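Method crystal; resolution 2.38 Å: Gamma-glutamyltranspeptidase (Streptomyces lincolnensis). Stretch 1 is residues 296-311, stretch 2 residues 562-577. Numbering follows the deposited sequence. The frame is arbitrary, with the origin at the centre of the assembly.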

# COMPACT_ATOMS: atom_id res chain seq x y z
N TYR A 296 -6.47 17.84 -21.68
CA TYR A 296 -5.70 17.36 -20.54
C TYR A 296 -4.47 16.54 -21.00
O TYR A 296 -4.56 15.70 -21.89
CB TYR A 296 -6.58 16.51 -19.60
CG TYR A 296 -5.76 15.75 -18.58
CD1 TYR A 296 -5.31 16.37 -17.41
CD2 TYR A 296 -5.43 14.41 -18.78
CE1 TYR A 296 -4.56 15.67 -16.47
CE2 TYR A 296 -4.67 13.70 -17.86
CZ TYR A 296 -4.24 14.33 -16.70
OH TYR A 296 -3.48 13.61 -15.80
N GLY A 297 -3.33 16.82 -20.38
CA GLY A 297 -2.07 16.13 -20.68
C GLY A 297 -1.37 16.51 -21.98
O GLY A 297 -0.31 15.95 -22.29
N SER A 298 -1.92 17.46 -22.72
CA SER A 298 -1.35 17.86 -24.00
C SER A 298 -0.22 18.87 -23.79
O SER A 298 -0.05 19.40 -22.69
CB SER A 298 -2.43 18.43 -24.91
OG SER A 298 -2.92 19.66 -24.42
N ALA A 299 0.54 19.11 -24.85
CA ALA A 299 1.62 20.09 -24.83
C ALA A 299 1.10 21.48 -24.44
O ALA A 299 1.60 22.10 -23.50
CB ALA A 299 2.31 20.13 -26.20
N ASP A 300 0.06 21.94 -25.15
CA ASP A 300 -0.63 23.21 -24.87
C ASP A 300 -1.09 23.33 -23.40
O ASP A 300 -1.01 24.41 -22.81
CB ASP A 300 -1.85 23.41 -25.80
CG ASP A 300 -1.46 23.52 -27.28
OD1 ASP A 300 -0.29 23.81 -27.59
OD2 ASP A 300 -2.35 23.30 -28.15
N TYR A 301 -1.57 22.23 -22.83
CA TYR A 301 -1.99 22.15 -21.42
C TYR A 301 -0.82 22.37 -20.46
O TYR A 301 -0.93 23.12 -19.51
CB TYR A 301 -2.62 20.79 -21.15
CG TYR A 301 -3.00 20.45 -19.71
CD1 TYR A 301 -4.21 20.88 -19.16
CD2 TYR A 301 -2.17 19.65 -18.92
CE1 TYR A 301 -4.58 20.53 -17.86
CE2 TYR A 301 -2.53 19.31 -17.62
CZ TYR A 301 -3.73 19.75 -17.10
OH TYR A 301 -4.07 19.41 -15.81
N VAL A 302 0.30 21.71 -20.73
CA VAL A 302 1.50 21.87 -19.92
C VAL A 302 2.04 23.29 -20.01
O VAL A 302 2.15 23.97 -18.98
CB VAL A 302 2.60 20.86 -20.34
CG1 VAL A 302 3.95 21.16 -19.69
CG2 VAL A 302 2.16 19.45 -19.98
N HIS A 303 2.37 23.71 -21.23
CA HIS A 303 2.83 25.09 -21.53
C HIS A 303 2.01 26.15 -20.81
O HIS A 303 2.56 27.00 -20.11
CB HIS A 303 2.79 25.37 -23.05
CG HIS A 303 3.14 26.78 -23.40
ND1 HIS A 303 4.45 27.21 -23.52
CD2 HIS A 303 2.37 27.87 -23.63
CE1 HIS A 303 4.46 28.50 -23.81
NE2 HIS A 303 3.21 28.93 -23.88
N LEU A 304 0.70 26.08 -20.99
CA LEU A 304 -0.24 26.99 -20.33
C LEU A 304 -0.05 27.05 -18.81
O LEU A 304 -0.04 28.14 -18.24
CB LEU A 304 -1.69 26.58 -20.64
CG LEU A 304 -2.77 27.38 -19.90
CD1 LEU A 304 -2.82 28.81 -20.42
CD2 LEU A 304 -4.13 26.72 -20.02
N LEU A 305 0.07 25.89 -18.19
CA LEU A 305 0.28 25.79 -16.75
C LEU A 305 1.65 26.27 -16.28
O LEU A 305 1.76 26.80 -15.17
CB LEU A 305 0.06 24.35 -16.27
CG LEU A 305 -1.36 23.79 -16.44
CD1 LEU A 305 -1.49 22.44 -15.76
CD2 LEU A 305 -2.44 24.73 -15.93
N VAL A 306 2.68 26.07 -17.10
CA VAL A 306 4.05 26.49 -16.75
C VAL A 306 4.14 28.02 -16.72
O VAL A 306 4.55 28.63 -15.72
CB VAL A 306 5.09 25.87 -17.72
CG1 VAL A 306 6.49 26.48 -17.55
CG2 VAL A 306 5.16 24.36 -17.52
N GLU A 307 3.72 28.64 -17.82
CA GLU A 307 3.71 30.09 -17.91
C GLU A 307 2.83 30.72 -16.82
O GLU A 307 3.22 31.71 -16.19
CB GLU A 307 3.27 30.54 -19.31
CG GLU A 307 4.22 30.10 -20.42
CD GLU A 307 5.65 30.42 -20.08
OE1 GLU A 307 6.38 29.49 -19.68
OE2 GLU A 307 6.03 31.61 -20.16
N GLY A 308 1.66 30.14 -16.59
CA GLY A 308 0.78 30.59 -15.51
C GLY A 308 1.43 30.49 -14.14
O GLY A 308 1.34 31.41 -13.33
N CYS A 309 2.10 29.37 -13.90
CA CYS A 309 2.88 29.16 -12.67
C CYS A 309 3.98 30.21 -12.47
O CYS A 309 4.13 30.75 -11.36
CB CYS A 309 3.47 27.77 -12.66
SG CYS A 309 4.54 27.47 -11.24
N LYS A 310 4.74 30.51 -13.53
CA LYS A 310 5.76 31.57 -13.49
C LYS A 310 5.18 32.90 -13.03
O LYS A 310 5.72 33.55 -12.14
CB LYS A 310 6.46 31.73 -14.86
CG LYS A 310 7.70 30.83 -15.00
CD LYS A 310 7.68 29.91 -16.22
CE LYS A 310 8.61 30.36 -17.32
NZ LYS A 310 8.75 29.27 -18.33
N LEU A 311 4.05 33.29 -13.61
CA LEU A 311 3.40 34.55 -13.27
C LEU A 311 2.87 34.55 -11.85
O LEU A 311 2.91 35.57 -11.18
CB LEU A 311 2.27 34.85 -14.26
CG LEU A 311 2.64 34.98 -15.74
CD1 LEU A 311 1.38 35.05 -16.59
CD2 LEU A 311 3.52 36.19 -16.00
N ARG A 562 8.97 9.81 -18.29
CA ARG A 562 7.80 9.05 -18.80
C ARG A 562 6.69 9.95 -19.32
O ARG A 562 5.68 9.44 -19.80
CB ARG A 562 7.25 8.01 -17.79
CG ARG A 562 7.57 8.25 -16.33
CD ARG A 562 7.20 7.08 -15.44
NE ARG A 562 5.77 7.04 -15.20
CZ ARG A 562 5.10 7.86 -14.38
NH1 ARG A 562 5.70 8.82 -13.68
NH2 ARG A 562 3.79 7.69 -14.28
N MET A 563 6.87 11.27 -19.26
CA MET A 563 6.07 12.19 -20.06
C MET A 563 6.40 11.94 -21.54
O MET A 563 7.54 11.60 -21.88
CB MET A 563 6.37 13.64 -19.68
CG MET A 563 5.54 14.68 -20.42
SD MET A 563 5.47 16.29 -19.59
CE MET A 563 4.33 15.93 -18.26
N ASP A 564 5.40 12.09 -22.41
CA ASP A 564 5.55 11.88 -23.86
C ASP A 564 6.74 12.71 -24.38
O ASP A 564 6.81 13.90 -24.08
CB ASP A 564 4.27 12.29 -24.58
N PRO A 565 7.68 12.08 -25.13
CA PRO A 565 8.87 12.83 -25.57
C PRO A 565 8.58 13.94 -26.57
O PRO A 565 9.41 14.84 -26.75
CB PRO A 565 9.77 11.76 -26.22
CG PRO A 565 9.22 10.45 -25.80
CD PRO A 565 7.75 10.67 -25.57
N GLY A 566 7.43 13.85 -27.24
CA GLY A 566 6.95 14.88 -28.18
C GLY A 566 6.38 16.12 -27.51
O GLY A 566 6.24 17.17 -28.14
N ILE A 567 6.03 15.99 -26.22
CA ILE A 567 5.68 17.14 -25.38
C ILE A 567 6.94 17.91 -24.98
O ILE A 567 6.98 19.14 -25.07
CB ILE A 567 4.87 16.70 -24.14
CG1 ILE A 567 3.47 16.29 -24.59
CG2 ILE A 567 4.79 17.82 -23.10
CD1 ILE A 567 2.60 15.66 -23.52
N ALA A 568 7.96 17.18 -24.52
CA ALA A 568 9.27 17.74 -24.25
C ALA A 568 9.80 18.47 -25.47
O ALA A 568 10.35 19.56 -25.33
CB ALA A 568 10.25 16.67 -23.82
N ALA A 569 9.63 17.89 -26.66
CA ALA A 569 10.08 18.51 -27.92
C ALA A 569 9.27 19.77 -28.27
O ALA A 569 9.82 20.72 -28.82
CB ALA A 569 10.04 17.51 -29.07
N GLU A 570 7.98 19.76 -27.95
CA GLU A 570 7.12 20.95 -28.15
C GLU A 570 7.52 22.14 -27.30
O GLU A 570 7.52 23.27 -27.77
CB GLU A 570 5.64 20.63 -27.89
CG GLU A 570 4.85 20.30 -29.14
CD GLU A 570 4.68 21.51 -30.05
OE1 GLU A 570 3.80 22.35 -29.77
OE2 GLU A 570 5.44 21.61 -31.04
N LEU A 571 7.87 21.86 -26.04
CA LEU A 571 8.31 22.90 -25.12
C LEU A 571 9.65 23.53 -25.51
O LEU A 571 9.79 24.74 -25.41
CB LEU A 571 8.37 22.34 -23.69
CG LEU A 571 7.04 21.82 -23.13
CD1 LEU A 571 7.20 21.16 -21.78
CD2 LEU A 571 6.01 22.92 -23.03
N ARG A 572 10.61 22.73 -25.98
CA ARG A 572 11.93 23.29 -26.38
C ARG A 572 11.72 24.22 -27.56
O ARG A 572 12.33 25.29 -27.65
CB ARG A 572 13.01 22.26 -26.79
CG ARG A 572 12.86 20.82 -26.34
CD ARG A 572 14.12 20.02 -26.63
NE ARG A 572 14.77 19.61 -25.39
CZ ARG A 572 14.58 18.44 -24.77
NH1 ARG A 572 15.23 18.18 -23.64
NH2 ARG A 572 13.73 17.53 -25.26
N ARG A 573 10.84 23.79 -28.46
CA ARG A 573 10.42 24.57 -29.62
C ARG A 573 9.83 25.94 -29.23
O ARG A 573 10.06 26.95 -29.90
CB ARG A 573 9.37 23.78 -30.40
CG ARG A 573 9.39 24.00 -31.89
CD ARG A 573 7.99 23.84 -32.44
NE ARG A 573 7.15 24.99 -32.10
CZ ARG A 573 5.81 25.00 -32.05
NH1 ARG A 573 5.09 23.91 -32.31
NH2 ARG A 573 5.19 26.12 -31.73
N ARG A 574 9.09 25.94 -28.13
CA ARG A 574 8.50 27.15 -27.55
C ARG A 574 9.43 27.88 -26.56
O ARG A 574 8.98 28.73 -25.79
CB ARG A 574 7.17 26.79 -26.89
CG ARG A 574 6.18 26.19 -27.88
CD ARG A 574 4.98 25.54 -27.22
NE ARG A 574 3.83 26.45 -27.22
CZ ARG A 574 2.55 26.09 -27.34
NH1 ARG A 574 2.19 24.81 -27.48
NH2 ARG A 574 1.60 27.02 -27.33
N GLY A 575 10.72 27.56 -26.60
CA GLY A 575 11.76 28.31 -25.89
C GLY A 575 12.00 27.92 -24.45
O GLY A 575 12.70 28.64 -23.74
N HIS A 576 11.42 26.81 -24.01
CA HIS A 576 11.70 26.28 -22.68
C HIS A 576 13.09 25.67 -22.64
O HIS A 576 13.52 25.05 -23.62
CB HIS A 576 10.70 25.20 -22.29
CG HIS A 576 9.31 25.71 -22.11
ND1 HIS A 576 8.83 26.14 -20.88
CD2 HIS A 576 8.28 25.86 -22.98
CE1 HIS A 576 7.58 26.53 -21.02
NE2 HIS A 576 7.22 26.38 -22.28
N GLU A 577 13.79 25.87 -21.53
CA GLU A 577 15.01 25.12 -21.23
C GLU A 577 14.62 23.87 -20.42
O GLU A 577 14.49 23.90 -19.20
CB GLU A 577 16.02 26.00 -20.49
CG GLU A 577 16.50 27.21 -21.30
CD GLU A 577 17.20 26.85 -22.61
OE1 GLU A 577 17.06 27.62 -23.59
OE2 GLU A 577 17.88 25.79 -22.67
O HOH W 1 10.40 26.99 -19.01

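Two helices, 299-311 and 565-573, cross at -50° with axes 9.7 Å apart at their closest, and Ala299 packs where the backbones come close, its CA 5.0 Å from Ile567 CA. Ala299 CB lies 3.8 Å from Glu570 CB; its short side chain suits this close approach. Beside it Ile567, with chi1 m and chi2 t, extends its CD1 to within 3.2 Å of Gly297 O; the phi of 75° at that turn favours glycine. Val302, chi1 t, spreads its two methyls over the second helix: CG1 is 3.9 Å from Leu571 CD1, and CG2 is 4.4 Å from Ile567 CG2. Val302 and Leu571 are buried, and their apolar side chains leave no polar group unsatisfied.

Farther along, the contact becomes polar. Arg574 is m at chi1, t at chi2 and off a well at chi3 (98°), and its guanidinium reaches the first helix. There NH1 donates to Asp300 OD1 at 2.7 Å in a salt bridge, while the planar group stacks on the His303 ring, centres 4.2 Å apart and planes at 18°. A long side chain ending in a flat, charged group can do both at once, pairing through its edge and stacking through its face.

His303, chi1 t, also presents its ring edge to His576: His303 ND1 and His576 NE2 share a hydrogen bond of 3.1 Å. The other nitrogen of His576, ND1, lies 2.6 Å from a water O that accepts from Lys310 NZ at 2.9 Å.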